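Local coordinates for protein 3,6-diketocamphane 1,6-monooxygenase (Pseudomonas putida, PDB 4UWM) that catalyses the FMNH2- and oxygen-dependent Baeyer-Villiger oxidation of a diketocamphane to a lactone during breakdown of (-)-camphor, working as a homodimer, at residues M76-P81 with A89-W94; I107-Y112 with D141-S146; G322-V327 with S366-P371. All blocks are in the same frame, centred on the assembly; numbering follows the deposited sequence.

Contact 1 (M76-P81 with A89-W94). With FMN (flavin mononucleotide), chain C.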
# COMPACT_ATOMS: atom_id res chain seq x y z
N MET A 76 13.11 -0.40 1.58
CA MET A 76 14.46 -0.93 1.69
C MET A 76 14.48 -2.27 2.41
O MET A 76 14.84 -2.35 3.61
CB MET A 76 15.38 0.08 2.39
CG MET A 76 16.87 -0.25 2.33
SD MET A 76 17.46 -0.34 0.63
CE MET A 76 17.19 1.37 0.12
N ALA A 77 14.11 -3.35 1.72
CA ALA A 77 13.81 -3.38 0.27
C ALA A 77 12.48 -4.07 -0.01
O ALA A 77 12.05 -4.96 0.74
CB ALA A 77 14.91 -4.16 -0.43
N HIS A 78 11.84 -3.74 -1.13
CA HIS A 78 10.80 -4.64 -1.64
C HIS A 78 11.42 -5.99 -1.99
O HIS A 78 12.45 -6.04 -2.68
CB HIS A 78 10.11 -4.06 -2.87
CG HIS A 78 9.10 -3.00 -2.58
ND1 HIS A 78 8.15 -3.13 -1.58
CD2 HIS A 78 8.84 -1.82 -3.19
CE1 HIS A 78 7.37 -2.06 -1.58
NE2 HIS A 78 7.78 -1.24 -2.54
N LEU A 79 10.82 -7.06 -1.50
CA LEU A 79 11.33 -8.39 -1.76
C LEU A 79 10.65 -8.91 -3.04
O LEU A 79 9.52 -9.39 -3.03
CB LEU A 79 11.10 -9.32 -0.56
CG LEU A 79 11.71 -8.75 0.75
CD1 LEU A 79 11.53 -9.71 1.91
CD2 LEU A 79 13.20 -8.44 0.55
N LEU A 80 11.36 -8.77 -4.16
CA LEU A 80 10.81 -9.11 -5.49
C LEU A 80 10.25 -10.51 -5.66
O LEU A 80 9.26 -10.67 -6.37
CB LEU A 80 11.80 -8.77 -6.60
CG LEU A 80 12.39 -7.36 -6.62
CD1 LEU A 80 13.10 -7.11 -7.95
CD2 LEU A 80 11.36 -6.28 -6.37
N PRO A 81 10.85 -11.53 -5.00
CA PRO A 81 10.27 -12.87 -5.14
C PRO A 81 8.86 -13.06 -4.55
O PRO A 81 8.20 -14.07 -4.82
CB PRO A 81 11.27 -13.77 -4.42
CG PRO A 81 12.56 -12.99 -4.43
CD PRO A 81 12.11 -11.57 -4.25
N ALA A 89 5.36 -3.23 -10.10
CA ALA A 89 5.81 -2.12 -10.96
C ALA A 89 4.80 -0.98 -11.01
O ALA A 89 5.17 0.19 -10.96
CB ALA A 89 6.12 -2.62 -12.40
N THR A 90 3.52 -1.32 -11.14
CA THR A 90 2.44 -0.33 -11.22
C THR A 90 2.36 0.51 -9.92
O THR A 90 2.23 1.73 -9.98
CB THR A 90 1.07 -1.02 -11.48
OG1 THR A 90 1.15 -1.82 -12.67
CG2 THR A 90 -0.08 0.00 -11.63
N MET A 91 2.43 -0.17 -8.78
CA MET A 91 2.37 0.50 -7.46
C MET A 91 3.56 1.44 -7.30
O MET A 91 3.39 2.59 -6.88
CB MET A 91 2.33 -0.52 -6.31
CG MET A 91 2.25 0.12 -4.90
SD MET A 91 3.87 0.41 -4.19
CE MET A 91 4.39 -1.24 -3.76
N ILE A 92 4.75 0.97 -7.63
CA ILE A 92 5.97 1.79 -7.54
C ILE A 92 5.85 3.07 -8.39
O ILE A 92 6.15 4.17 -7.93
CB ILE A 92 7.20 0.97 -7.96
CG1 ILE A 92 7.51 -0.10 -6.91
CG2 ILE A 92 8.42 1.88 -8.18
CD1 ILE A 92 8.47 -1.18 -7.36
N GLY A 93 5.42 2.91 -9.64
CA GLY A 93 5.25 4.08 -10.51
C GLY A 93 4.22 5.08 -9.99
O GLY A 93 4.42 6.30 -10.04
N TRP A 94 3.10 4.57 -9.47
CA TRP A 94 2.04 5.44 -9.03
C TRP A 94 2.48 6.19 -7.76
O TRP A 94 2.23 7.37 -7.62
CB TRP A 94 0.75 4.63 -8.73
CG TRP A 94 -0.46 5.49 -8.45
CD1 TRP A 94 -0.89 6.56 -9.19
CD2 TRP A 94 -1.40 5.35 -7.36
NE1 TRP A 94 -2.03 7.09 -8.64
CE2 TRP A 94 -2.37 6.37 -7.51
CE3 TRP A 94 -1.50 4.47 -6.26
CZ2 TRP A 94 -3.43 6.54 -6.63
CZ3 TRP A 94 -2.58 4.63 -5.37
CH2 TRP A 94 -3.53 5.65 -5.56
N1 FMN C . 18.39 -5.95 3.86
C2 FMN C . 17.61 -4.96 3.34
O2 FMN C . 17.19 -5.07 2.17
N3 FMN C . 17.27 -3.86 4.03
C4 FMN C . 17.68 -3.65 5.29
O4 FMN C . 17.34 -2.61 5.89
C4A FMN C . 18.54 -4.68 5.95
N5 FMN C . 18.99 -4.56 7.21
C5A FMN C . 19.77 -5.50 7.79
C6 FMN C . 20.22 -5.33 9.10
C7 FMN C . 21.02 -6.30 9.71
C7M FMN C . 21.49 -6.10 11.13
C8 FMN C . 21.40 -7.52 8.95
C8M FMN C . 22.26 -8.60 9.56
C9 FMN C . 20.95 -7.69 7.64
C9A FMN C . 20.15 -6.73 7.03
N10 FMN C . 19.70 -6.90 5.69
C10 FMN C . 18.88 -5.88 5.13
C1' FMN C . 20.05 -8.11 4.92
C2' FMN C . 21.25 -7.89 4.02
O2' FMN C . 21.05 -6.67 3.31
C3' FMN C . 21.42 -9.04 3.04
O3' FMN C . 22.32 -10.00 3.61
C4' FMN C . 21.92 -8.54 1.69
O4' FMN C . 20.84 -7.97 0.94
C5' FMN C . 22.62 -9.61 0.86
O5' FMN C . 24.00 -9.45 1.13
P FMN C . 25.17 -10.12 0.26
O1P FMN C . 24.74 -10.09 -1.17
O2P FMN C . 26.30 -9.19 0.57
O3P FMN C . 25.29 -11.50 0.85
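His78, at the end of strand 72-79, faces Ile92 of helix 85-98 across a wide backbone gap, the two CA atoms lying 10.0 Å apart. Side chains bridge that gap. The imidazole of His78 reaches toward the helix, and the side chain of Met91 comes from the opposite direction. Its terminal methyl does the touching: Met91 CE lies 3.6 Å from His78 NE2 and almost as near CE1. The methyl sits obliquely to the ring. Met91 CG is anti to the backbone N (chi1 -180°), and bends further along bring CE round to the imidazole. The sulfur stays farther back, 5.5 Å from the ring centroid. Ile92 CD1 also comes obliquely, to 4.2 Å from His78 CD2. Strand and helix are the first two elements of a beta-alpha-beta unit, closed by strand 105-108, in the TIM barrel of the bacterial luciferase family. Glu45 OE1 is hydrogen-bonded to His78 ND1, while NE2 and CE1 meet the methionine methyl; the bond to Glu45 would help fix the rotation of the ring. At the start of the segment 76-81 the flavin is bound. FMN N3 donates to Met76 O at 2.9 Å, a bent bond of 143°, and Ser44 OG is a second partner of that carbonyl. The peptide between Met76 and Ala77 is cis. Ala77 CB lies 3.6 Å from FMN O2.

Contact 2 (I107-Y112 with D141-S146)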
# COMPACT_ATOMS: atom_id res chain seq x y z
N ILE A 107 15.55 -2.93 -3.83
CA ILE A 107 15.11 -4.30 -4.17
C ILE A 107 15.96 -5.35 -3.47
O ILE A 107 17.11 -5.09 -3.16
CB ILE A 107 15.14 -4.56 -5.69
CG1 ILE A 107 16.59 -4.53 -6.23
CG2 ILE A 107 14.25 -3.55 -6.40
CD1 ILE A 107 16.73 -5.05 -7.66
N GLY A 108 15.39 -6.51 -3.19
CA GLY A 108 16.18 -7.59 -2.60
C GLY A 108 15.48 -8.92 -2.70
O GLY A 108 14.34 -8.99 -3.16
N ALA A 109 16.17 -9.96 -2.26
CA ALA A 109 15.71 -11.35 -2.33
C ALA A 109 14.95 -11.77 -1.10
O ALA A 109 14.04 -12.59 -1.19
CB ALA A 109 16.90 -12.29 -2.52
N GLY A 110 15.36 -11.24 0.05
CA GLY A 110 14.81 -11.68 1.34
C GLY A 110 15.72 -12.70 2.03
O GLY A 110 16.05 -13.74 1.45
N ALA A 111 16.09 -12.41 3.27
CA ALA A 111 17.01 -13.22 4.06
C ALA A 111 16.32 -14.09 5.11
O ALA A 111 17.00 -14.74 5.90
CB ALA A 111 18.02 -12.30 4.74
N TYR A 112 14.99 -14.13 5.11
CA TYR A 112 14.26 -14.89 6.13
C TYR A 112 13.49 -16.05 5.49
O TYR A 112 12.46 -15.84 4.84
CB TYR A 112 13.32 -13.96 6.94
CG TYR A 112 14.11 -12.97 7.77
CD1 TYR A 112 14.52 -11.75 7.24
CD2 TYR A 112 14.50 -13.29 9.07
CE1 TYR A 112 15.27 -10.86 7.99
CE2 TYR A 112 15.24 -12.41 9.84
CZ TYR A 112 15.62 -11.20 9.30
OH TYR A 112 16.36 -10.33 10.06
N ASP A 141 17.57 -15.52 -8.89
CA ASP A 141 17.01 -15.61 -10.24
C ASP A 141 15.61 -14.97 -10.29
O ASP A 141 15.27 -14.28 -11.26
CB ASP A 141 16.87 -17.07 -10.69
CG ASP A 141 18.21 -17.75 -10.93
OD1 ASP A 141 19.24 -17.05 -11.08
OD2 ASP A 141 18.23 -19.00 -11.00
N MET A 142 14.82 -15.21 -9.24
CA MET A 142 13.53 -14.52 -9.06
C MET A 142 13.69 -13.00 -9.07
O MET A 142 12.94 -12.31 -9.77
CB MET A 142 12.79 -15.01 -7.82
CG MET A 142 12.42 -16.46 -7.93
SD MET A 142 11.58 -17.16 -6.51
CE MET A 142 9.88 -16.68 -6.83
N VAL A 143 14.67 -12.47 -8.33
CA VAL A 143 14.95 -11.02 -8.34
C VAL A 143 15.25 -10.51 -9.75
O VAL A 143 14.73 -9.48 -10.16
CB VAL A 143 16.09 -10.61 -7.35
CG1 VAL A 143 16.52 -9.17 -7.53
CG2 VAL A 143 15.68 -10.87 -5.90
N ARG A 144 16.08 -11.25 -10.49
CA ARG A 144 16.46 -10.87 -11.85
C ARG A 144 15.27 -10.82 -12.81
O ARG A 144 15.12 -9.88 -13.58
CB ARG A 144 17.52 -11.85 -12.38
CG ARG A 144 18.51 -11.26 -13.37
CD ARG A 144 19.59 -12.27 -13.72
NE ARG A 144 20.15 -12.93 -12.54
CZ ARG A 144 20.07 -14.24 -12.30
NH1 ARG A 144 19.46 -15.05 -13.16
NH2 ARG A 144 20.62 -14.74 -11.21
N GLU A 145 14.43 -11.85 -12.78
CA GLU A 145 13.28 -11.92 -13.69
C GLU A 145 12.28 -10.82 -13.34
O GLU A 145 11.73 -10.18 -14.23
CB GLU A 145 12.61 -13.30 -13.66
CG GLU A 145 11.48 -13.48 -14.69
CD GLU A 145 10.86 -14.87 -14.64
OE1 GLU A 145 11.60 -15.86 -14.51
OE2 GLU A 145 9.64 -14.99 -14.73
N SER A 146 12.05 -10.60 -12.04
CA SER A 146 11.12 -9.54 -11.65
C SER A 146 11.60 -8.18 -12.16
O SER A 146 10.85 -7.43 -12.78
CB SER A 146 10.91 -9.49 -10.13
OG SER A 146 10.31 -8.24 -9.79
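Val143 of helix 139-155 packs against Ile107, Gly108 and Ala109 in a small, partly buried apolar contact on the outside of the barrel. Strand 105-108 is one of the parallel strands of this TIM barrel, and the segment 107-112 carries it over into the loop that follows. The helix lies against the point where the strand ends. Backbones come close here, with Ala109 CA and Val143 CA 6.1 Å apart. The two branches of Val143 divide the work. CG1 is anti to the backbone N (chi1 171°) and goes to the strand side chain, meeting Ile107 CD1 at 4.1 Å. CG2 turns to Gly108 and Ala109. It lies 3.9 Å from Ala109 CB and is closer still to Ala109 CA. Ile107 extends from CG1 to CD1 to meet the valine at an angle, and Leu147, one helical turn on, also touches it. Ala109 is bordered by Leu139 and Asn140 of the same helix. Between nearest atoms, Gly108 lies about 5 Å from the bound FMN. On the helix, Arg144 starts out away from the strand. In one of its two modelled conformers it forms a salt bridge with Asp141 OD1, so this pairing is doubtful. Facing the strand instead, Val143 CG2 rests 3.6 Å from Gly108 O.

Contact 3 (G322-V327 with S366-P371)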
# COMPACT_ATOMS: atom_id res chain seq x y z
N GLY A 322 27.80 10.45 21.31
CA GLY A 322 28.49 11.52 22.03
C GLY A 322 27.86 12.88 21.82
O GLY A 322 26.69 12.98 21.44
N SER A 323 28.62 13.94 22.07
CA SER A 323 28.19 15.30 21.78
C SER A 323 28.36 15.55 20.29
O SER A 323 29.04 14.76 19.62
CB SER A 323 29.07 16.29 22.55
OG SER A 323 30.39 16.21 22.05
N PRO A 324 27.78 16.64 19.77
CA PRO A 324 27.98 16.98 18.36
C PRO A 324 29.44 16.94 17.90
O PRO A 324 29.72 16.42 16.82
CB PRO A 324 27.40 18.39 18.26
CG PRO A 324 26.28 18.37 19.25
CD PRO A 324 26.74 17.49 20.38
N ASP A 325 30.36 17.47 18.72
CA ASP A 325 31.78 17.47 18.36
C ASP A 325 32.38 16.07 18.38
O ASP A 325 33.09 15.68 17.44
CB ASP A 325 32.59 18.43 19.26
CG ASP A 325 32.30 19.89 18.96
OD1 ASP A 325 32.16 20.26 17.78
OD2 ASP A 325 32.24 20.68 19.93
N THR A 326 32.11 15.31 19.44
CA THR A 326 32.57 13.91 19.54
C THR A 326 32.12 13.05 18.35
O THR A 326 32.90 12.28 17.79
CB THR A 326 32.06 13.27 20.85
OG1 THR A 326 32.49 14.07 21.95
CG2 THR A 326 32.59 11.85 21.01
N VAL A 327 30.85 13.20 17.96
CA VAL A 327 30.32 12.46 16.82
C VAL A 327 30.96 12.93 15.51
O VAL A 327 31.34 12.10 14.68
CB VAL A 327 28.77 12.48 16.79
CG1 VAL A 327 28.23 11.91 15.48
CG2 VAL A 327 28.23 11.68 17.97
N SER A 366 21.54 16.15 12.06
CA SER A 366 21.19 16.72 10.76
C SER A 366 21.66 18.17 10.58
O SER A 366 22.13 18.53 9.49
CB SER A 366 19.67 16.63 10.55
OG SER A 366 19.26 17.26 9.35
N LYS A 367 21.51 18.98 11.64
CA LYS A 367 21.85 20.41 11.59
C LYS A 367 23.27 20.76 12.05
O LYS A 367 23.89 21.67 11.50
CB LYS A 367 20.83 21.22 12.41
CG LYS A 367 19.48 21.38 11.75
CD LYS A 367 18.50 22.09 12.67
CE LYS A 367 17.19 22.39 11.96
NZ LYS A 367 16.14 22.87 12.90
N GLU A 368 23.78 20.05 13.06
CA GLU A 368 25.07 20.39 13.68
C GLU A 368 26.22 19.45 13.32
O GLU A 368 27.38 19.88 13.29
CB GLU A 368 24.93 20.48 15.20
CG GLU A 368 24.13 21.67 15.70
CD GLU A 368 24.31 21.94 17.18
OE1 GLU A 368 25.39 21.60 17.73
OE2 GLU A 368 23.39 22.51 17.80
N VAL A 369 25.92 18.18 13.07
CA VAL A 369 27.00 17.23 12.78
C VAL A 369 27.27 17.10 11.28
O VAL A 369 28.37 17.41 10.80
CB VAL A 369 26.76 15.84 13.42
CG1 VAL A 369 27.84 14.86 13.00
CG2 VAL A 369 26.72 15.94 14.94
N ALA A 370 26.26 16.66 10.53
CA ALA A 370 26.45 16.31 9.13
C ALA A 370 26.87 17.47 8.21
O ALA A 370 27.68 17.25 7.31
CB ALA A 370 25.23 15.57 8.57
N PRO A 371 26.33 18.68 8.43
CA PRO A 371 26.77 19.80 7.58
C PRO A 371 28.29 20.05 7.61
O PRO A 371 28.84 20.61 6.66
CB PRO A 371 26.04 21.00 8.17
CG PRO A 371 24.79 20.41 8.72
CD PRO A 371 25.24 19.11 9.33
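Val369 meets Pro324 and Val327 where the C-terminal part of helix 356-369 lies against the first turn of helix 324-338. Both helices belong to the outer layer of the TIM barrel, and the contact is away from the flavin. From CB, the valine forks. CG1, anti to the backbone N (chi1 176°), meets CG1 of the buried Val327 at 3.9 Å, the two side chains crossing at about a right angle. CG2 takes the other branch, to Pro324. It lies 4.2 Å from Pro324 CB and nearer to CA of that residue. Closer still, Val369 CG2 packs on Pro324 O at 3.6 Å; that carbonyl accepts a hydrogen bond from Thr328 OG1. Thr328 and Ile331, farther along the helix, also touch Val369. Glu368 borders the contact on its exposed side. In one of its two modelled conformers, and so with some uncertainty, its chain runs alongside the proline, pointing the same way, with OE1 near Pro324 CG. The helix start is fixed by an N-cap. Ser323 OG accepts from Thr326 N at 3.3 Å in a nearly straight bond of 170°, and Val327 N bonds to Ser323 O at 2.9 Å.

How the contacts relate
Contacts 1 and 2 are neighbours, with centres 11 Å apart, and share one sheet. Strands 72-79 and 105-108 pair in parallel: His78 O probably accepts from Gly108 N at 3.0 Å, and Leu80 N probably donates to Gly108 O at 3.2 Å. Ala77 CB also packs on Ile107 C at 3.4 Å. Helix 85-98 joins the two strands in sequence. The flavin is bound beside this pair, held directly by Met76 of contact 1, while Gly108 of contact 2 is close by. Contact 3 stands apart, on the opposite side of the chain's centre. Its centre is 34 Å from that of contact 1 and 37 Å from that of contact 2.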